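Local coordinates for protein acetyltransferase, GNAT family (Bacillus anthracis str. Sterne, PDB 3FBU) that binds coenzyme A and, as a member of the GNAT family, probably transfers an acetyl group from acetyl-CoA to an acceptor substrate, at residues Lys12-Phe15 against Lys16-Glu19; Thr25-Ser28 against Asp29-Lys32; Thr40-Asp43 against Thr44-Val48; Ser131-Val134 against Met135-Ile138. All coordinates share one frame; numbering follows the deposited sequence.

Contact 1: residues Lys12-Phe15 against Lys16-Glu19; sequences KFEF and KDWE
Asp17 folds back over the residues before it, with CG placed beside its own backbone N (chi1 -64°). Its CB packs against the carbonyl of Glu14, and Asp17 CB also lies 3.8 Å from Phe13 CD1. The tip turns OD2 onto the backbone of Glu14, where Glu14 N donates to Asp17 OD2 at 2.8 Å, with a fairly straight N-H...O angle of 162°. The donor sits well above the carboxylate plane. The same oxygen lies at the edge of the Phe13 ring, 3.6 Å from Phe13 CD1. A return bond from Asp17 N to Glu14 O, 2.9 Å long, closes the turn, so each of the two residues gives its N-H to the other. A further backbone bond, Trp18 N to Phe15 O at 3.1 Å, follows one residue further on. Trp18 CD1 lies over one face of the Phe15 ring, 3.7 Å from Phe15 CE2, with the two rings inclined obliquely at 43°. The carboxylate of Asp17 has a second partner in Arg11, a salt bridge that probably steadies its charge. The turn joins strand 8-10 to helix 18-25; Phe13 reaches strand 58-63 and Val48 of helix 41-50, while Trp18 meets Arg45 of that helix in a cation-pi contact.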
loop_
_atom_site.group_PDB
_atom_site.type_symbol
_atom_site.label_atom_id
_atom_site.label_comp_id
_atom_site.label_asym_id
_atom_site.label_seq_id
_atom_site.Cartn_x
_atom_site.Cartn_y
_atom_site.Cartn_z
ATOM N N LYS A 12 0.716 -10.866 -27.155
ATOM C CA LYS A 12 0.848 -12.254 -26.704
ATOM C C LYS A 12 2.311 -12.552 -26.330
ATOM O O LYS A 12 3.236 -11.864 -26.786
ATOM C CB LYS A 12 0.295 -13.234 -27.742
ATOM C CG LYS A 12 -1.224 -13.322 -27.708
ATOM C CD LYS A 12 -1.833 -13.866 -28.984
ATOM C CE LYS A 12 -1.522 -15.313 -29.226
ATOM N NZ LYS A 12 -2.432 -15.847 -30.320
ATOM N N PHE A 13 2.494 -13.552 -25.475
ATOM C CA PHE A 13 3.806 -13.942 -24.968
ATOM C C PHE A 13 4.673 -14.512 -26.099
ATOM O O PHE A 13 4.150 -15.146 -27.000
ATOM C CB PHE A 13 3.649 -15.049 -23.919
ATOM C CG PHE A 13 3.423 -14.550 -22.514
ATOM C CD1 PHE A 13 4.379 -13.785 -21.876
ATOM C CD2 PHE A 13 2.273 -14.913 -21.802
ATOM C CE1 PHE A 13 4.189 -13.347 -20.550
ATOM C CE2 PHE A 13 2.068 -14.466 -20.505
ATOM C CZ PHE A 13 3.025 -13.686 -19.868
ATOM N N GLU A 14 5.968 -14.229 -26.045
ATOM C CA GLU A 14 6.998 -15.015 -26.724
ATOM C C GLU A 14 7.748 -15.769 -25.632
ATOM O O GLU A 14 7.834 -15.289 -24.504
ATOM C CB GLU A 14 7.973 -14.099 -27.455
ATOM C CG GLU A 14 7.320 -13.120 -28.394
ATOM C CD GLU A 14 6.692 -13.783 -29.599
ATOM O OE1 GLU A 14 7.241 -14.795 -30.107
ATOM O OE2 GLU A 14 5.641 -13.278 -30.060
ATOM N N PHE A 15 8.317 -16.917 -25.963
ATOM C CA PHE A 15 8.982 -17.722 -24.963
ATOM C C PHE A 15 10.078 -16.963 -24.219
ATOM O O PHE A 15 10.224 -17.125 -23.049
ATOM C CB PHE A 15 9.474 -19.079 -25.488
ATOM C CG PHE A 15 9.834 -20.011 -24.420
ATOM C CD1 PHE A 15 8.871 -20.573 -23.614
ATOM C CD2 PHE A 15 11.141 -20.313 -24.162
ATOM C CE1 PHE A 15 9.221 -21.400 -22.608
ATOM C CE2 PHE A 15 11.474 -21.149 -23.175
ATOM C CZ PHE A 15 10.515 -21.696 -22.380
ATOM N N LYS A 16 10.825 -16.116 -24.907
ATOM C CA LYS A 16 11.882 -15.417 -24.212
ATOM C C LYS A 16 11.384 -14.412 -23.174
ATOM O O LYS A 16 12.148 -13.924 -22.419
ATOM C CB LYS A 16 12.876 -14.766 -25.144
ATOM C CG LYS A 16 12.408 -13.776 -26.017
ATOM C CD LYS A 16 13.619 -13.332 -26.827
ATOM C CE LYS A 16 13.207 -12.806 -28.150
ATOM N NZ LYS A 16 14.059 -11.790 -28.728
ATOM N N ASP A 17 10.083 -14.146 -23.133
ATOM C CA ASP A 17 9.551 -13.346 -22.043
ATOM C C ASP A 17 9.657 -13.996 -20.665
ATOM O O ASP A 17 9.504 -13.328 -19.705
ATOM C CB ASP A 17 8.079 -13.022 -22.290
ATOM C CG ASP A 17 7.842 -12.168 -23.510
ATOM O OD1 ASP A 17 8.632 -11.300 -23.802
ATOM O OD2 ASP A 17 6.856 -12.387 -24.155
ATOM N N TRP A 18 9.870 -15.306 -20.570
ATOM C CA TRP A 18 9.749 -16.007 -19.287
ATOM C C TRP A 18 10.648 -15.452 -18.174
ATOM O O TRP A 18 10.233 -15.368 -17.024
ATOM C CB TRP A 18 9.896 -17.527 -19.453
ATOM C CG TRP A 18 11.272 -18.062 -19.539
ATOM C CD1 TRP A 18 11.947 -18.397 -20.680
ATOM C CD2 TRP A 18 12.114 -18.425 -18.450
ATOM N NE1 TRP A 18 13.175 -18.900 -20.370
ATOM C CE2 TRP A 18 13.310 -18.927 -19.003
ATOM C CE3 TRP A 18 11.997 -18.333 -17.051
ATOM C CZ2 TRP A 18 14.380 -19.339 -18.212
ATOM C CZ3 TRP A 18 13.058 -18.741 -16.268
ATOM C CH2 TRP A 18 14.234 -19.245 -16.850
ATOM N N GLU A 19 11.868 -15.050 -18.515
ATOM C CA GLU A 19 12.793 -14.541 -17.490
ATOM C C GLU A 19 12.291 -13.261 -16.822
ATOM O O GLU A 19 12.379 -13.134 -15.605
ATOM C CB GLU A 19 14.221 -14.375 -18.044
ATOM C CG GLU A 19 14.986 -15.716 -18.098
ATOM C CD GLU A 19 16.471 -15.587 -18.418
ATOM O OE1 GLU A 19 16.980 -14.448 -18.510
ATOM O OE2 GLU A 19 17.129 -16.645 -18.592
#

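Contact 2: residues Thr25-Ser28 against Asp29-Lys32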
loop_
_atom_site.group_PDB
_atom_site.type_symbol
_atom_site.label_atom_id
_atom_site.label_comp_id
_atom_site.label_asym_id
_atom_site.label_seq_id
_atom_site.Cartn_x
_atom_site.Cartn_y
_atom_site.Cartn_z
ATOM N N THR A 25 6.926 -13.551 -10.663
ATOM C CA THR A 25 6.225 -14.773 -10.290
ATOM C C THR A 25 6.979 -15.618 -9.239
ATOM O O THR A 25 6.384 -16.472 -8.587
ATOM C CB THR A 25 5.825 -15.634 -11.498
ATOM O OG1 THR A 25 6.986 -15.988 -12.251
ATOM C CG2 THR A 25 4.792 -14.908 -12.368
ATOM N N SER A 26 8.278 -15.358 -9.076
ATOM C CA SER A 26 9.076 -15.963 -8.004
ATOM C C SER A 26 9.015 -15.181 -6.692
ATOM O O SER A 26 9.625 -15.582 -5.683
ATOM C CB SER A 26 10.533 -16.078 -8.478
ATOM O OG SER A 26 11.114 -14.809 -8.717
ATOM N N ASP A 27 8.334 -14.043 -6.699
ATOM C CA ASP A 27 8.328 -13.123 -5.558
ATOM C C ASP A 27 7.123 -13.453 -4.680
ATOM O O ASP A 27 5.971 -13.442 -5.140
ATOM C CB ASP A 27 8.279 -11.686 -6.081
ATOM C CG ASP A 27 8.375 -10.626 -4.978
ATOM O OD1 ASP A 27 7.851 -10.843 -3.856
ATOM O OD2 ASP A 27 8.940 -9.546 -5.262
ATOM N N SER A 28 7.376 -13.759 -3.416
ATOM C CA SER A 28 6.307 -14.307 -2.573
ATOM C C SER A 28 5.337 -13.228 -2.123
ATOM O O SER A 28 4.174 -13.524 -1.876
ATOM C CB SER A 28 6.869 -15.152 -1.402
ATOM O OG SER A 28 7.596 -14.372 -0.483
ATOM N N ASP A 29 5.778 -11.976 -2.065
ATOM C CA ASP A 29 4.863 -10.879 -1.824
ATOM C C ASP A 29 3.942 -10.686 -3.026
ATOM O O ASP A 29 2.741 -10.501 -2.850
ATOM C CB ASP A 29 5.610 -9.586 -1.519
ATOM C CG ASP A 29 6.281 -9.614 -0.144
ATOM O OD1 ASP A 29 5.749 -10.313 0.769
ATOM O OD2 ASP A 29 7.332 -8.941 0.020
ATOM N N VAL A 30 4.491 -10.770 -4.240
ATOM C CA VAL A 30 3.668 -10.648 -5.451
ATOM C C VAL A 30 2.592 -11.730 -5.532
ATOM O O VAL A 30 1.458 -11.441 -5.886
ATOM C CB VAL A 30 4.521 -10.686 -6.742
ATOM C CG1 VAL A 30 3.611 -10.762 -8.000
ATOM C CG2 VAL A 30 5.447 -9.480 -6.783
ATOM N N MET A 31 2.951 -12.968 -5.204
ATOM C CA MET A 31 2.080 -14.124 -5.421
ATOM C C MET A 31 1.276 -14.543 -4.170
ATOM O O MET A 31 0.627 -15.575 -4.177
ATOM C CB MET A 31 2.909 -15.294 -5.979
ATOM C CG MET A 31 3.702 -14.929 -7.244
ATOM S SD MET A 31 2.667 -14.614 -8.719
ATOM C CE MET A 31 2.492 -16.252 -9.386
ATOM N N LYS A 32 1.282 -13.700 -3.143
ATOM C CA LYS A 32 0.508 -13.905 -1.897
ATOM C C LYS A 32 -0.956 -14.298 -2.141
ATOM O O LYS A 32 -1.457 -15.239 -1.520
ATOM C CB LYS A 32 0.590 -12.619 -1.057
ATOM C CG LYS A 32 -0.505 -12.408 -0.008
ATOM C CD LYS A 32 -0.102 -12.899 1.351
ATOM C CE LYS A 32 -1.157 -12.535 2.404
ATOM N NZ LYS A 32 -0.895 -13.283 3.663
#
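With CG of Asp27 turned opposite its own backbone N (chi1 -176°), the carboxylate swings forward over the two residues that begin the next segment, Asp29 and Val30. Met31 is bent at chi2 and chi3, which folds its thioether back along Thr25. The Asp27 carboxylate uses one oxygen for both backbone groups: Asp29 N donates to Asp27 OD1 at 3.0 Å, approaching nearly along the C-O axis but with a bent N-H...O angle of 131°, and Val30 N adds a weak, longer bond of 3.4 Å to the same Asp27 OD1. This is the geometry of an Asx turn. The main chain closes the same bend, since Met31 N reaches Asp27 O at 3.1 Å in the plane of the carbonyl. Val30 crosses Asp27 at about a right angle and sets CG2 against the carboxylate carbon, 3.6 Å from Asp27 CG. Met31 CG rests 3.4 Å from Thr25 O, and Met31 CE comes to 4.0 Å from Thr25 CB, the two side chains running side by side. Thr25 OG1 itself turns to Thr44 of helix 41-50, and Val30 belongs to the coenzyme A pocket. Asp29 OD2 stands 4.3 Å from Asp27 OD1, a pairing of like charges that may be eased on one side by the two N-H groups meeting Asp27 OD1 and on the other by the salt bridge from Asp29 OD1 to Lys16 of the second subunit; the bend thus joins an Asx turn to a charged link with the second subunit.

Contact 3: residues Thr40-Asp43 against Thr44-Val48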
loop_
_atom_site.group_PDB
_atom_site.type_symbol
_atom_site.label_atom_id
_atom_site.label_comp_id
_atom_site.label_asym_id
_atom_site.label_seq_id
_atom_site.Cartn_x
_atom_site.Cartn_y
_atom_site.Cartn_z
ATOM N N THR A 40 8.334 -21.757 -9.448
ATOM C CA THR A 40 9.712 -22.150 -9.770
ATOM C C THR A 40 10.008 -21.689 -11.202
ATOM O O THR A 40 9.096 -21.293 -11.924
ATOM C CB THR A 40 9.863 -23.679 -9.710
ATOM O OG1 THR A 40 9.068 -24.273 -10.743
ATOM C CG2 THR A 40 9.423 -24.203 -8.334
ATOM N N GLU A 41 11.267 -21.748 -11.618
ATOM C CA GLU A 41 11.629 -21.426 -12.994
ATOM C C GLU A 41 10.868 -22.300 -13.985
ATOM O O GLU A 41 10.379 -21.784 -15.000
ATOM C CB GLU A 41 13.145 -21.561 -13.243
ATOM C CG GLU A 41 13.947 -20.419 -12.673
ATOM C CD GLU A 41 15.418 -20.460 -13.083
ATOM O OE1 GLU A 41 15.821 -21.385 -13.826
ATOM O OE2 GLU A 41 16.152 -19.544 -12.662
ATOM N N GLU A 42 10.760 -23.608 -13.705
ATOM C CA GLU A 42 9.968 -24.498 -14.565
ATOM C C GLU A 42 8.487 -24.072 -14.617
ATOM O O GLU A 42 7.867 -24.173 -15.667
ATOM C CB GLU A 42 10.056 -25.975 -14.140
ATOM C CG GLU A 42 9.145 -26.892 -15.003
ATOM C CD GLU A 42 9.609 -28.355 -15.115
ATOM O OE1 GLU A 42 10.834 -28.612 -15.034
ATOM O OE2 GLU A 42 8.737 -29.245 -15.311
ATOM N N ASP A 43 7.939 -23.620 -13.489
ATOM C CA ASP A 43 6.541 -23.149 -13.427
ATOM C C ASP A 43 6.352 -21.963 -14.349
ATOM O O ASP A 43 5.400 -21.915 -15.129
ATOM C CB ASP A 43 6.157 -22.709 -12.013
ATOM C CG ASP A 43 5.978 -23.873 -11.042
ATOM O OD1 ASP A 43 5.674 -24.995 -11.507
ATOM O OD2 ASP A 43 6.092 -23.629 -9.806
ATOM N N THR A 44 7.258 -20.986 -14.262
ATOM C CA THR A 44 7.162 -19.821 -15.141
ATOM C C THR A 44 7.292 -20.190 -16.616
ATOM O O THR A 44 6.513 -19.709 -17.437
ATOM C CB THR A 44 8.138 -18.727 -14.767
ATOM O OG1 THR A 44 7.971 -18.402 -13.371
ATOM C CG2 THR A 44 7.885 -17.449 -15.653
ATOM N N ARG A 45 8.274 -21.010 -16.979
ATOM C CA ARG A 45 8.401 -21.475 -18.369
ATOM C C ARG A 45 7.127 -22.176 -18.874
ATOM O O ARG A 45 6.658 -21.948 -20.014
ATOM C CB ARG A 45 9.635 -22.383 -18.509
ATOM C CG ARG A 45 10.991 -21.639 -18.449
ATOM C CD ARG A 45 12.166 -22.592 -18.770
ATOM N NE ARG A 45 12.319 -23.609 -17.734
ATOM C CZ ARG A 45 13.268 -23.638 -16.783
ATOM N NH1 ARG A 45 14.232 -22.705 -16.700
ATOM N NH2 ARG A 45 13.271 -24.645 -15.906
ATOM N N ASN A 46 6.563 -23.027 -18.021
ATOM C CA ASN A 46 5.322 -23.728 -18.355
ATOM C C ASN A 46 4.177 -22.725 -18.584
ATOM O O ASN A 46 3.418 -22.835 -19.537
ATOM C CB ASN A 46 4.923 -24.683 -17.215
ATOM C CG ASN A 46 5.803 -25.935 -17.118
ATOM O OD1 ASN A 46 6.499 -26.322 -18.063
ATOM N ND2 ASN A 46 5.739 -26.596 -15.954
ATOM N N PHE A 47 4.069 -21.759 -17.689
ATOM C CA PHE A 47 3.036 -20.713 -17.767
ATOM C C PHE A 47 3.137 -19.941 -19.087
ATOM O O PHE A 47 2.150 -19.794 -19.814
ATOM C CB PHE A 47 3.176 -19.787 -16.565
ATOM C CG PHE A 47 2.335 -18.549 -16.640
ATOM C CD1 PHE A 47 0.968 -18.609 -16.475
ATOM C CD2 PHE A 47 2.919 -17.313 -16.849
ATOM C CE1 PHE A 47 0.190 -17.431 -16.529
ATOM C CE2 PHE A 47 2.153 -16.169 -16.916
ATOM C CZ PHE A 47 0.783 -16.234 -16.747
ATOM N N VAL A 48 4.336 -19.471 -19.419
ATOM C CA VAL A 48 4.525 -18.703 -20.660
ATOM C C VAL A 48 4.210 -19.542 -21.877
ATOM O O VAL A 48 3.489 -19.107 -22.783
ATOM C CB VAL A 48 5.964 -18.094 -20.751
ATOM C CG1 VAL A 48 6.168 -17.418 -22.109
ATOM C CG2 VAL A 48 6.183 -17.111 -19.562
HETATM O O HOH W 1 6.355 -29.117 -14.917
#
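Glu41 and Arg45 cross one turn apart on the helix, carboxylate and guanidinium planes nearly perpendicular at 86°. The resulting salt bridge is a long one, Glu41 OE1 to Arg45 NH1 at 3.5 Å, and it falls between single atoms instead of pairing the two flat groups in one plane. A bend at chi3 (-66°) lays the guanidinium back over the helix, so that Glu41 O lies beneath the centre of one face. Glu42 and Asn46 repeat the i to i+4 spacing with planes 78° apart: Asn46 ND2 lies 3.5 Å from Glu42 CG. A water accepts from Asn46 ND2 at 2.8 Å; its approach to Glu42 OE2 is too short to be trusted. All this stands on the first turns of helix 41-50, which opens with a capping box: Asp43 N donates to Thr40 OG1 at 3.0 Å, and Thr40 N returns a bond to Asp43 OD2 at 2.9 Å, from above the carboxylate plane. Thr44 N to Thr40 O, 3.0 Å long, begins the regular helical bonding. On the inner side Thr44 OG1 is hydrogen-bonded to His22 of the preceding helix, and the Glu41 side chain also touches His22.

Contact 4: residues Ser131-Val134 against Met135-Ile138; sequences SYRV and MEKI. With COA (coenzyme A), chain C.
The guanidinium of Arg133 is used at its edge by two anions and on one face by an alkyl chain. Within its plane, Arg133 NH1 donates to Glu136 OE1 at 3.0 Å, meeting the anti lone pair of that oxygen in a salt bridge, and Arg133 NH2 donates to O7A of the 3'-phosphate on the coenzyme A ribose at 2.8 Å. Over the face lies Lys137 CG, 3.5 Å from Arg133 NH2. The carboxylate of Glu136 is turned 61° from the guanidinium, so a single oxygen makes the bridge; its other oxygen, Glu136 OE2, lies obliquely near the Tyr132 ring and is hydrogen-bonded to Tyr162. With Glu136 and the phosphate both at its edge, the Arg133 group is probably held against rotation. Lys137 bends at chi3 and chi4 (71° and 41°), carrying Lys137 NZ round to the same 3'-phosphate, where it bonds O9A at 3.1 Å. The scaffold is the last part of helix 129-137, in which four successive i to i+4 backbone bonds, from Met135 N to Ser131 O through Ile138 N to Val134 O, put Arg133 and Lys137 one turn apart on the coenzyme A side. In this GNAT domain they grip that phosphate together. At the thiol end, Ser131 OG approaches the sulfur S1P to 3.2 Å while hydrogen-bonded to Trp88. Met135 extends inward, its CE 3.6 Å from Ser131 OG, and packs on strand 119-124, and Ile138 packs against helix 99-114.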
loop_
_atom_site.group_PDB
_atom_site.type_symbol
_atom_site.label_atom_id
_atom_site.label_comp_id
_atom_site.label_asym_id
_atom_site.label_seq_id
_atom_site.Cartn_x
_atom_site.Cartn_y
_atom_site.Cartn_z
ATOM N N SER A 131 -5.471 -4.180 -5.654
ATOM C CA SER A 131 -6.219 -4.892 -6.691
ATOM C C SER A 131 -7.622 -4.319 -6.843
ATOM O O SER A 131 -8.038 -3.982 -7.957
ATOM C CB SER A 131 -6.277 -6.393 -6.415
ATOM O OG SER A 131 -6.702 -7.062 -7.603
ATOM N N TYR A 132 -8.365 -4.157 -5.745
ATOM C CA TYR A 132 -9.703 -3.611 -5.915
ATOM C C TYR A 132 -9.677 -2.135 -6.253
ATOM O O TYR A 132 -10.601 -1.657 -6.904
ATOM C CB TYR A 132 -10.673 -4.005 -4.802
ATOM C CG TYR A 132 -10.484 -3.323 -3.484
ATOM C CD1 TYR A 132 -10.905 -2.012 -3.308
ATOM C CD2 TYR A 132 -9.950 -4.000 -2.393
ATOM C CE1 TYR A 132 -10.774 -1.383 -2.083
ATOM C CE2 TYR A 132 -9.813 -3.374 -1.169
ATOM C CZ TYR A 132 -10.242 -2.064 -1.032
ATOM O OH TYR A 132 -10.107 -1.393 0.170
ATOM N N ARG A 133 -8.579 -1.432 -5.925
ATOM C CA ARG A 133 -8.447 -0.069 -6.402
ATOM C C ARG A 133 -8.302 0.008 -7.912
ATOM O O ARG A 133 -8.891 0.878 -8.534
ATOM C CB ARG A 133 -7.342 0.686 -5.666
ATOM C CG ARG A 133 -7.795 1.187 -4.295
ATOM C CD ARG A 133 -8.883 2.274 -4.425
ATOM N NE ARG A 133 -8.441 3.412 -5.232
ATOM C CZ ARG A 133 -9.193 4.147 -6.056
ATOM N NH1 ARG A 133 -10.460 3.857 -6.291
ATOM N NH2 ARG A 133 -8.650 5.169 -6.706
ATOM N N VAL A 134 -7.566 -0.909 -8.524
ATOM C CA VAL A 134 -7.545 -0.955 -9.985
ATOM C C VAL A 134 -8.969 -1.159 -10.529
ATOM O O VAL A 134 -9.409 -0.480 -11.463
ATOM C CB VAL A 134 -6.627 -2.039 -10.495
ATOM C CG1 VAL A 134 -6.768 -2.157 -12.026
ATOM C CG2 VAL A 134 -5.196 -1.758 -10.090
ATOM N N MET A 135 -9.704 -2.088 -9.923
ATOM C CA MET A 135 -11.061 -2.389 -10.390
ATOM C C MET A 135 -11.930 -1.134 -10.380
ATOM O O MET A 135 -12.626 -0.834 -11.361
ATOM C CB MET A 135 -11.704 -3.496 -9.533
ATOM C CG MET A 135 -10.984 -4.861 -9.632
ATOM S SD MET A 135 -11.575 -6.132 -8.458
ATOM C CE MET A 135 -10.189 -7.216 -8.670
ATOM N N GLU A 136 -11.849 -0.382 -9.296
ATOM C CA GLU A 136 -12.643 0.832 -9.161
ATOM C C GLU A 136 -12.213 1.899 -10.170
ATOM O O GLU A 136 -13.053 2.504 -10.833
ATOM C CB GLU A 136 -12.502 1.372 -7.735
ATOM C CG GLU A 136 -13.157 0.433 -6.686
ATOM C CD GLU A 136 -13.045 0.896 -5.246
ATOM O OE1 GLU A 136 -12.173 1.749 -4.918
ATOM O OE2 GLU A 136 -13.802 0.311 -4.425
ATOM N N LYS A 137 -10.914 2.090 -10.297
ATOM C CA LYS A 137 -10.347 3.115 -11.184
ATOM C C LYS A 137 -10.769 2.922 -12.633
ATOM O O LYS A 137 -10.959 3.903 -13.391
ATOM C CB LYS A 137 -8.813 3.094 -11.101
ATOM C CG LYS A 137 -8.245 3.558 -9.759
ATOM C CD LYS A 137 -6.800 3.117 -9.559
ATOM C CE LYS A 137 -5.788 3.864 -10.469
ATOM N NZ LYS A 137 -6.069 5.307 -10.603
ATOM N N ILE A 138 -10.910 1.668 -13.063
ATOM C CA ILE A 138 -11.259 1.396 -14.439
ATOM C C ILE A 138 -12.777 1.310 -14.673
ATOM O O ILE A 138 -13.222 1.042 -15.787
ATOM C CB ILE A 138 -10.504 0.113 -14.982
ATOM C CG1 ILE A 138 -10.995 -1.167 -14.298
ATOM C CG2 ILE A 138 -8.981 0.308 -14.883
ATOM C CD1 ILE A 138 -10.220 -2.408 -14.691
HETATM N N1A COA C . -3.261 0.744 0.311
HETATM C C2A COA C . -4.176 1.524 -0.349
HETATM N N3A COA C . -4.013 1.800 -1.680
HETATM C C4A COA C . -2.940 1.281 -2.336
HETATM C C5A COA C . -2.007 0.488 -1.689
HETATM C C6A COA C . -2.181 0.198 -0.338
HETATM N N6A COA C . -1.322 -0.585 0.318
HETATM N N7A COA C . -1.077 0.134 -2.586
HETATM C C8A COA C . -1.381 0.685 -3.778
HETATM N N9A COA C . -2.537 1.408 -3.632
HETATM C C1B COA C . -3.349 2.067 -4.662
HETATM C C2B COA C . -2.575 3.115 -5.464
HETATM O O2B COA C . -2.517 4.368 -4.794
HETATM C C3B COA C . -3.414 3.138 -6.724
HETATM O O3B COA C . -4.556 3.961 -6.549
HETATM P P3B COA C . -4.601 5.531 -6.943
HETATM O O7A COA C . -6.010 6.030 -6.954
HETATM O O8A COA C . -3.748 6.267 -5.943
HETATM O O9A COA C . -4.011 5.637 -8.332
HETATM C C4B COA C . -3.857 1.676 -6.890
HETATM O O4B COA C . -3.814 1.112 -5.607
HETATM C C5B COA C . -2.941 0.874 -7.806
HETATM O O5B COA C . -3.135 1.359 -9.120
HETATM P P1A COA C . -2.036 1.105 -10.255
HETATM O O1A COA C . -0.856 2.032 -10.021
HETATM O O2A COA C . -2.660 1.266 -11.586
HETATM O O3A COA C . -1.672 -0.440 -10.009
HETATM P P2A COA C . -0.204 -1.105 -10.085
HETATM O O4A COA C . 0.410 -0.787 -11.427
HETATM O O5A COA C . 0.602 -0.664 -8.859
HETATM O O6A COA C . -0.592 -2.670 -9.964
HETATM C CBP COA C . -1.437 -4.646 -8.922
HETATM C CCP COA C . -1.619 -3.138 -9.104
HETATM C CDP COA C . -1.387 -5.230 -10.346
HETATM C CEP COA C . -2.664 -5.083 -8.119
HETATM C CAP COA C . -0.124 -4.929 -8.146
HETATM O OAP COA C . -0.197 -4.453 -6.811
HETATM C C9P COA C . 0.197 -6.390 -8.050
HETATM O O9P COA C . 0.756 -7.040 -9.124
HETATM N N8P COA C . -0.144 -7.079 -6.957
HETATM C C7P COA C . 0.306 -8.455 -6.755
HETATM C C6P COA C . -0.455 -9.464 -7.599
HETATM C C5P COA C . -1.946 -9.469 -7.263
HETATM O O5P COA C . -2.374 -9.594 -6.094
HETATM N N4P COA C . -2.749 -9.373 -8.303
HETATM C C3P COA C . -4.202 -9.232 -8.140
HETATM C C2P COA C . -4.933 -10.534 -7.899
HETATM S S1P COA C . -6.733 -10.271 -7.913
#

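Contacts 1 and 3 touch each other: Trp18 and Phe15 pack on Arg45, joining the start of helix 18-25 to helix 41-50. Contact 3 is the more surface-lying, held by charges, a water and a helix cap, whereas contact 1 buries Phe13 and Asp17 beside strands. Contact 2 begins at the last residue of helix 18-25 and is tied to contact 3 by the probable hydrogen bond between Thr25 OG1 and Thr44 OG1. Contact 4, across the chain's centre from contacts 1 and 3, lies nearer that centre; its basic side chains, Arg133 and Lys137, bind the ribose phosphate of coenzyme A. Contact 2 shares that pocket through Val30, though its nearest atoms are about 9 Å from contact 4.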